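Local structure of PcaV transcriptional regulator (Streptomyces coelicolor, 4G9Y) at residues Q55-V58 with G59-G63; G102-V105 with H106-G110; V131-D134 with L135-V139. The protein probably acts as a DNA-binding transcription factor of the MarR family, with a winged helix-turn-helix, and has a binding site for 3,4-dihydroxybenzoate. One frame throughout, in Å; residues are numbered along the deposited sequence.

Interaction 1: residues Q55-V58 with G59-G63; sequences QRTV and GERVG
Two torsions bring the Thr57 methyl and the Arg61 guanidinium together. CG2 of Thr57 stands trans to its own amide nitrogen, beside its own carbonyl carbon, while the Arg61 chain bends about CB-CG (chi2 -85°) and leans back toward Thr57, the two side chains running alongside each other. The guanidinium thus lies flat against the methyl: CG2 sits 3.4 Å above its plane, shifted toward the rim, with NH1 of Arg61 and CG2 of Thr57 3.7 Å apart. The polar ends of both residues are engaged by others. Thr57 OG1 is hydrogen-bonded to Asp54 OD1, and Arg61 NE forms a salt bridge with Glu50 OE2, which helps to fix the guanidinium over the methyl. Arg56 and Glu60 run side by side, both extended, but the planes of their charged groups differ by 60°. Glu60 OE2 stands above the middle of the guanidinium, 4.2 Å from Arg56 NH2, with no N-H aimed at it; any attraction is probably of charge alone, and its geometry is loosely defined because Arg56 is poorly ordered. Beneath these side chains the i to i+4 ladder is regular: Gly59 N binds Gln55 O at 2.9 Å, with a nearly straight N-H (166°), and Arg61 N binds Thr57 O at 2.8 Å. Val62 N donates to Val58 O at 3.1 Å, and CG2 of Val62 also presses on Val58 O at 3.3 Å. Val58 is buried, packing on Val43, Leu47, Ile69 and Leu96, whereas Gln55 OE1 is hydrogen-bonded to Lys84 NZ. At Gly63 phi turns positive, and two bonds back into the last turn, that of Gly63 N to Glu60 O a weak one, make a Schellman motif. Helix 55-62 so terminated, followed by a short turn and helix 66-78, is the helix-turn-helix of a MarR-type winged domain.

Interaction 2: residues G102-V105 with H106-G110; sequences GLRV and HRRLG
Apolar contact joins Val105 and Leu109, which lie alongside each other on the buried side of the helix, with Val105 CG1 3.6 Å from Leu109 CD1. Val105 also meets Leu81, and Leu109 reaches Tyr41 and the loop residues Val32, Ser33 and Thr36. Backbone hydrogen bonds carry the turn: Arg108 N to Arg104 O and Leu109 N to Val105 O are both 2.9 Å long, with N-H...O angles of 167° and 166°. Leu103 O is gripped twice, by Arg107 N at 3.0 Å and by a water that donates to it at 2.7 Å. The same water lies in the plane of the His106 ring, 2.8 Å from ND1, so it bridges side chain and backbone across one turn. On the far side of that ring NE2 is hydrogen-bonded to Asn45, and Tyr41 meets it with nearly parallel planes; His106 thereby ties helix 100-121, which follows the wing of the winged helix-turn-helix, to helix 38-49. Three arginines crowd together on the exposed side. Arg108 bends about CG-CD (chi3 -52°), which brings its NH1 to 3.2 Å from Arg104 CG, a close approach to aliphatic carbon. Arg107 curls likewise, its NH1 3.7 Å from Arg104 CA. Arg104 directs its own NH1 to a salt bridge with Glu101, and Arg108 NH2 makes a long, weak ion pair with the same carboxylate.

Interaction 3: residues V131-D134 with L135-V139; sequences VFFD and LIRRV
Ile136 CD1 sits over the Phe132 ring in a CH-pi contact: the methyl carbon lies 3.5 Å from the ring centroid and only 14° off the normal, over the middle of the face. One residue earlier in the helix, Val131 CG1 and Leu135 CD1 touch at 3.6 Å, their side chains running the same way. The polar contact is the salt bridge of Asp134 with Arg138, in which NH1 of Arg138 reaches OD2 of Asp134 at 3.2 Å. That oxygen lies in the guanidinium plane and is met on its syn side, although the donor stands 27° out of the carboxylate plane. Arg137 brings one guanidinium face to Phe133 CD1, which lies toward its rim, NH2 of Arg137 being 3.9 Å from CD1 of Phe133, and the two planes are 41° apart. Behind these side chains the backbone sets the spacing: Leu135 N to Val131 O (2.8 Å) and Arg137 N to Phe133 O (2.9 Å) are regular helical bonds. Phe132 holds its ring trans to its amide nitrogen, turning a face of it to the end of Ile136. Further out, NH2 of Arg138 is held by Glu128 and the carbonyl of Pro123, both of the second subunit, whose Leu16 packs on Phe133, Ile136 and Arg137. Within the chain Phe132 and Ile136 rest on Leu20 of helix 13-31, and both phenylalanines meet Leu121 of helix 100-121, so helix 126-144 is set between its own chain's helices and the dimer partner.

Along the chain the three contacts come in series, each spanning a single helical stretch; none encloses a loop, and none nests in or crosses another. Interaction 1 comes first, on helix 55-62 of the helix-turn-helix. After helix 66-78 and the two wing strands, interaction 2 follows early in helix 100-121, and interaction 3 lies on the next helix, 126-144. Interactions 1 and 2 do not touch, their nearest atoms about 10 Å apart, yet both face helix 38-49: Val58 and Val62 from one, His106 and Leu109 from the other. Interaction 3, centred about 31 Å from interaction 2, belongs to the dimer region, which helix 100-121 links to the winged domain.

Interaction 1: residues Q55-V58 with G59-G63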
loop_
_atom_site.group_PDB
_atom_site.type_symbol
_atom_site.label_atom_id
_atom_site.label_comp_id
_atom_site.label_asym_id
_atom_site.label_seq_id
_atom_site.Cartn_x
_atom_site.Cartn_y
_atom_site.Cartn_z
ATOM N N GLN A 55 23.255 12.140 -2.313
ATOM C CA GLN A 55 22.355 11.009 -2.151
ATOM C C GLN A 55 21.441 11.130 -0.951
ATOM O O GLN A 55 20.255 10.809 -1.028
ATOM C CB GLN A 55 23.165 9.715 -2.054
ATOM C CG GLN A 55 22.326 8.457 -1.988
ATOM C CD GLN A 55 23.168 7.214 -2.228
ATOM O OE1 GLN A 55 23.996 7.180 -3.141
ATOM N NE2 GLN A 55 22.971 6.193 -1.399
ATOM N N ARG A 56 22.002 11.582 0.163
ATOM C CA ARG A 56 21.244 11.734 1.387
ATOM C C ARG A 56 20.076 12.689 1.135
ATOM O O ARG A 56 18.931 12.400 1.502
ATOM C CB ARG A 56 22.171 12.247 2.491
ATOM C CG ARG A 56 21.527 12.683 3.790
ATOM C CD ARG A 56 22.623 13.128 4.763
ATOM N NE ARG A 56 22.104 13.781 5.961
ATOM C CZ ARG A 56 22.018 15.099 6.117
ATOM N NH1 ARG A 56 22.419 15.910 5.146
ATOM N NH2 ARG A 56 21.531 15.607 7.244
ATOM N N THR A 57 20.356 13.809 0.477
ATOM C CA THR A 57 19.301 14.785 0.214
ATOM C C THR A 57 18.285 14.257 -0.795
ATOM O O THR A 57 17.088 14.494 -0.647
ATOM C CB THR A 57 19.869 16.128 -0.267
ATOM O OG1 THR A 57 20.846 16.583 0.677
ATOM C CG2 THR A 57 18.746 17.186 -0.387
ATOM N N VAL A 58 18.754 13.526 -1.811
ATOM C CA VAL A 58 17.830 12.948 -2.778
ATOM C C VAL A 58 16.841 12.022 -2.068
ATOM O O VAL A 58 15.644 12.062 -2.342
ATOM C CB VAL A 58 18.561 12.202 -3.915
ATOM C CG1 VAL A 58 17.577 11.421 -4.760
ATOM C CG2 VAL A 58 19.331 13.183 -4.773
ATOM N N GLY A 59 17.344 11.203 -1.145
ATOM C CA GLY A 59 16.484 10.337 -0.358
ATOM C C GLY A 59 15.455 11.152 0.402
ATOM O O GLY A 59 14.290 10.775 0.501
ATOM N N GLU A 60 15.891 12.287 0.934
ATOM C CA GLU A 60 14.976 13.186 1.627
ATOM C C GLU A 60 13.909 13.763 0.700
ATOM O O GLU A 60 12.754 13.837 1.088
ATOM C CB GLU A 60 15.737 14.306 2.336
ATOM C CG GLU A 60 16.476 13.852 3.573
ATOM C CD GLU A 60 17.358 14.940 4.165
ATOM O OE1 GLU A 60 17.448 16.048 3.582
ATOM O OE2 GLU A 60 17.969 14.681 5.220
ATOM N N ARG A 61 14.287 14.169 -0.515
ATOM C CA ARG A 61 13.313 14.749 -1.456
ATOM C C ARG A 61 12.205 13.781 -1.784
ATOM O O ARG A 61 11.061 14.182 -1.965
ATOM C CB ARG A 61 13.963 15.097 -2.799
ATOM C CG ARG A 61 14.902 16.246 -2.768
ATOM C CD ARG A 61 14.190 17.599 -2.933
ATOM N NE ARG A 61 15.243 18.601 -2.958
ATOM C CZ ARG A 61 15.823 19.084 -1.869
ATOM N NH1 ARG A 61 15.396 18.718 -0.663
ATOM N NH2 ARG A 61 16.804 19.961 -1.990
ATOM N N VAL A 62 12.562 12.509 -1.931
ATOM C CA VAL A 62 11.581 11.522 -2.367
ATOM C C VAL A 62 10.986 10.726 -1.198
ATOM O O VAL A 62 10.134 9.871 -1.401
ATOM C CB VAL A 62 12.156 10.583 -3.459
ATOM C CG1 VAL A 62 12.598 11.398 -4.666
ATOM C CG2 VAL A 62 13.327 9.778 -2.930
ATOM N N GLY A 63 11.433 11.024 0.020
ATOM C CA GLY A 63 10.926 10.353 1.201
ATOM C C GLY A 63 11.302 8.883 1.330
ATOM O O GLY A 63 10.460 8.064 1.693
#

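Interaction 2: residues G102-V105 with H106-G110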
loop_
_atom_site.group_PDB
_atom_site.type_symbol
_atom_site.label_atom_id
_atom_site.label_comp_id
_atom_site.label_asym_id
_atom_site.label_seq_id
_atom_site.Cartn_x
_atom_site.Cartn_y
_atom_site.Cartn_z
ATOM N N GLY A 102 19.510 8.900 -18.811
ATOM C CA GLY A 102 18.631 9.099 -17.665
ATOM C C GLY A 102 17.695 10.274 -17.906
ATOM O O GLY A 102 16.527 10.238 -17.543
ATOM N N LEU A 103 18.209 11.319 -18.550
ATOM C CA LEU A 103 17.379 12.471 -18.893
ATOM C C LEU A 103 16.303 12.090 -19.901
ATOM O O LEU A 103 15.166 12.533 -19.802
ATOM C CB LEU A 103 18.237 13.595 -19.470
ATOM C CG LEU A 103 18.867 14.556 -18.466
ATOM C CD1 LEU A 103 20.001 15.334 -19.108
ATOM C CD2 LEU A 103 17.793 15.503 -17.926
ATOM N N ARG A 104 16.688 11.287 -20.886
ATOM C CA ARG A 104 15.780 10.821 -21.926
ATOM C C ARG A 104 14.670 9.930 -21.344
ATOM O O ARG A 104 13.482 10.089 -21.660
ATOM C CB ARG A 104 16.594 10.071 -22.985
ATOM C CG ARG A 104 15.831 9.637 -24.225
ATOM C CD ARG A 104 16.811 9.126 -25.300
ATOM N NE ARG A 104 17.735 10.178 -25.747
ATOM C CZ ARG A 104 19.047 10.209 -25.498
ATOM N NH1 ARG A 104 19.640 9.240 -24.806
ATOM N NH2 ARG A 104 19.776 11.219 -25.952
ATOM N N VAL A 105 15.058 8.999 -20.487
ATOM C CA VAL A 105 14.099 8.120 -19.831
ATOM C C VAL A 105 13.134 8.943 -18.964
ATOM O O VAL A 105 11.919 8.717 -18.973
ATOM C CB VAL A 105 14.821 7.027 -18.996
ATOM C CG1 VAL A 105 13.854 6.322 -18.046
ATOM C CG2 VAL A 105 15.492 6.014 -19.926
ATOM N N HIS A 106 13.667 9.915 -18.233
ATOM C CA HIS A 106 12.808 10.751 -17.397
ATOM C C HIS A 106 11.774 11.487 -18.241
ATOM O O HIS A 106 10.595 11.557 -17.883
ATOM C CB HIS A 106 13.623 11.746 -16.563
ATOM C CG HIS A 106 12.787 12.815 -15.926
ATOM N ND1 HIS A 106 12.575 14.043 -16.515
ATOM C CD2 HIS A 106 12.097 12.832 -14.759
ATOM C CE1 HIS A 106 11.802 14.776 -15.733
ATOM N NE2 HIS A 106 11.496 14.063 -14.663
ATOM N N ARG A 107 12.211 12.041 -19.365
ATOM C CA ARG A 107 11.296 12.726 -20.268
ATOM C C ARG A 107 10.213 11.809 -20.845
ATOM O O ARG A 107 9.037 12.170 -20.848
ATOM C CB ARG A 107 12.059 13.399 -21.417
ATOM C CG ARG A 107 11.219 14.412 -22.192
ATOM C CD ARG A 107 11.888 14.832 -23.498
ATOM N NE ARG A 107 13.348 14.812 -23.404
ATOM C CZ ARG A 107 14.131 13.934 -24.034
ATOM N NH1 ARG A 107 15.449 13.994 -23.881
ATOM N NH2 ARG A 107 13.596 12.995 -24.816
ATOM N N ARG A 108 10.601 10.637 -21.347
ATOM C CA ARG A 108 9.633 9.713 -21.933
ATOM C C ARG A 108 8.635 9.225 -20.882
ATOM O O ARG A 108 7.435 9.152 -21.149
ATOM C CB ARG A 108 10.323 8.512 -22.603
ATOM C CG ARG A 108 11.297 8.902 -23.722
ATOM C CD ARG A 108 11.658 7.714 -24.615
ATOM N NE ARG A 108 12.132 6.557 -23.858
ATOM C CZ ARG A 108 13.399 6.155 -23.814
ATOM N NH1 ARG A 108 14.331 6.813 -24.488
ATOM N NH2 ARG A 108 13.732 5.086 -23.103
ATOM N N LEU A 109 9.129 8.882 -19.697
ATOM C CA LEU A 109 8.246 8.387 -18.640
ATOM C C LEU A 109 7.277 9.472 -18.173
ATOM O O LEU A 109 6.120 9.182 -17.912
ATOM C CB LEU A 109 9.042 7.828 -17.461
ATOM C CG LEU A 109 9.818 6.548 -17.814
ATOM C CD1 LEU A 109 10.581 6.029 -16.629
ATOM C CD2 LEU A 109 8.911 5.463 -18.376
ATOM N N GLY A 110 7.756 10.712 -18.074
ATOM C CA GLY A 110 6.909 11.832 -17.687
ATOM C C GLY A 110 5.656 11.958 -18.550
ATOM O O GLY A 110 4.541 12.154 -18.047
HETATM O O HOH W 1 14.124 14.824 -18.695
#

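Interaction 3: residues V131-D134 with L135-V139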
loop_
_atom_site.group_PDB
_atom_site.type_symbol
_atom_site.label_atom_id
_atom_site.label_comp_id
_atom_site.label_asym_id
_atom_site.label_seq_id
_atom_site.Cartn_x
_atom_site.Cartn_y
_atom_site.Cartn_z
ATOM N N VAL A 131 -14.354 16.445 -6.502
ATOM C CA VAL A 131 -14.939 15.860 -5.292
ATOM C C VAL A 131 -14.090 14.693 -4.765
ATOM O O VAL A 131 -13.832 14.599 -3.554
ATOM C CB VAL A 131 -16.412 15.435 -5.521
ATOM C CG1 VAL A 131 -16.907 14.519 -4.400
ATOM C CG2 VAL A 131 -17.297 16.674 -5.601
ATOM N N PHE A 132 -13.616 13.848 -5.685
ATOM C CA PHE A 132 -12.749 12.700 -5.366
ATOM C C PHE A 132 -11.552 13.189 -4.551
ATOM O O PHE A 132 -11.242 12.652 -3.489
ATOM C CB PHE A 132 -12.325 12.043 -6.689
ATOM C CG PHE A 132 -11.297 10.940 -6.578
ATOM C CD1 PHE A 132 -11.687 9.613 -6.460
ATOM C CD2 PHE A 132 -9.945 11.219 -6.709
ATOM C CE1 PHE A 132 -10.743 8.587 -6.434
ATOM C CE2 PHE A 132 -8.989 10.212 -6.660
ATOM C CZ PHE A 132 -9.390 8.877 -6.533
ATOM N N PHE A 133 -10.890 14.235 -5.022
ATOM C CA PHE A 133 -9.739 14.767 -4.275
ATOM C C PHE A 133 -10.125 15.362 -2.926
ATOM O O PHE A 133 -9.462 15.121 -1.917
ATOM C CB PHE A 133 -8.971 15.800 -5.101
ATOM C CG PHE A 133 -8.041 15.184 -6.077
ATOM C CD1 PHE A 133 -6.757 14.819 -5.692
ATOM C CD2 PHE A 133 -8.453 14.917 -7.364
ATOM C CE1 PHE A 133 -5.891 14.207 -6.588
ATOM C CE2 PHE A 133 -7.602 14.302 -8.268
ATOM C CZ PHE A 133 -6.321 13.942 -7.881
ATOM N N ASP A 134 -11.192 16.148 -2.919
ATOM C CA ASP A 134 -11.649 16.788 -1.690
ATOM C C ASP A 134 -11.955 15.765 -0.613
ATOM O O ASP A 134 -11.467 15.890 0.510
ATOM C CB ASP A 134 -12.893 17.649 -1.922
ATOM C CG ASP A 134 -13.370 18.338 -0.629
ATOM O OD1 ASP A 134 -12.576 19.091 -0.028
ATOM O OD2 ASP A 134 -14.526 18.114 -0.202
ATOM N N LEU A 135 -12.746 14.749 -0.955
ATOM C CA LEU A 135 -13.162 13.763 0.034
ATOM C C LEU A 135 -11.990 12.935 0.555
ATOM O O LEU A 135 -11.881 12.688 1.752
ATOM C CB LEU A 135 -14.231 12.824 -0.534
ATOM C CG LEU A 135 -15.511 13.494 -1.017
ATOM C CD1 LEU A 135 -16.511 12.433 -1.500
ATOM C CD2 LEU A 135 -16.107 14.425 0.045
ATOM N N ILE A 136 -11.128 12.475 -0.349
ATOM C CA ILE A 136 -10.015 11.649 0.076
ATOM C C ILE A 136 -9.047 12.469 0.941
ATOM O O ILE A 136 -8.557 11.997 1.976
ATOM C CB ILE A 136 -9.308 11.015 -1.140
ATOM C CG1 ILE A 136 -10.255 10.019 -1.812
ATOM C CG2 ILE A 136 -8.037 10.302 -0.710
ATOM C CD1 ILE A 136 -9.701 9.432 -3.131
ATOM N N ARG A 137 -8.792 13.712 0.543
ATOM C CA ARG A 137 -7.926 14.567 1.368
ATOM C C ARG A 137 -8.486 14.795 2.754
ATOM O O ARG A 137 -7.740 14.761 3.723
ATOM C CB ARG A 137 -7.668 15.915 0.717
ATOM C CG ARG A 137 -6.672 15.836 -0.387
ATOM C CD ARG A 137 -6.343 17.233 -0.882
ATOM N NE ARG A 137 -5.430 17.157 -2.011
ATOM C CZ ARG A 137 -5.610 17.825 -3.138
ATOM N NH1 ARG A 137 -6.666 18.618 -3.262
ATOM N NH2 ARG A 137 -4.735 17.709 -4.127
ATOM N N ARG A 138 -9.789 15.041 2.856
ATOM C CA ARG A 138 -10.394 15.262 4.167
ATOM C C ARG A 138 -10.247 14.028 5.046
ATOM O O ARG A 138 -9.954 14.138 6.232
ATOM C CB ARG A 138 -11.864 15.678 4.038
ATOM C CG ARG A 138 -12.039 17.162 3.649
ATOM C CD ARG A 138 -13.441 17.448 3.095
ATOM N NE ARG A 138 -14.506 17.051 4.017
ATOM C CZ ARG A 138 -15.791 16.977 3.681
ATOM N NH1 ARG A 138 -16.180 17.279 2.449
ATOM N NH2 ARG A 138 -16.694 16.618 4.579
ATOM N N VAL A 139 -10.435 12.851 4.458
ATOM C CA VAL A 139 -10.335 11.604 5.218
ATOM C C VAL A 139 -8.890 11.347 5.644
ATOM O O VAL A 139 -8.621 11.026 6.807
ATOM C CB VAL A 139 -10.892 10.398 4.399
ATOM C CG1 VAL A 139 -10.548 9.066 5.074
ATOM C CG2 VAL A 139 -12.400 10.538 4.243
#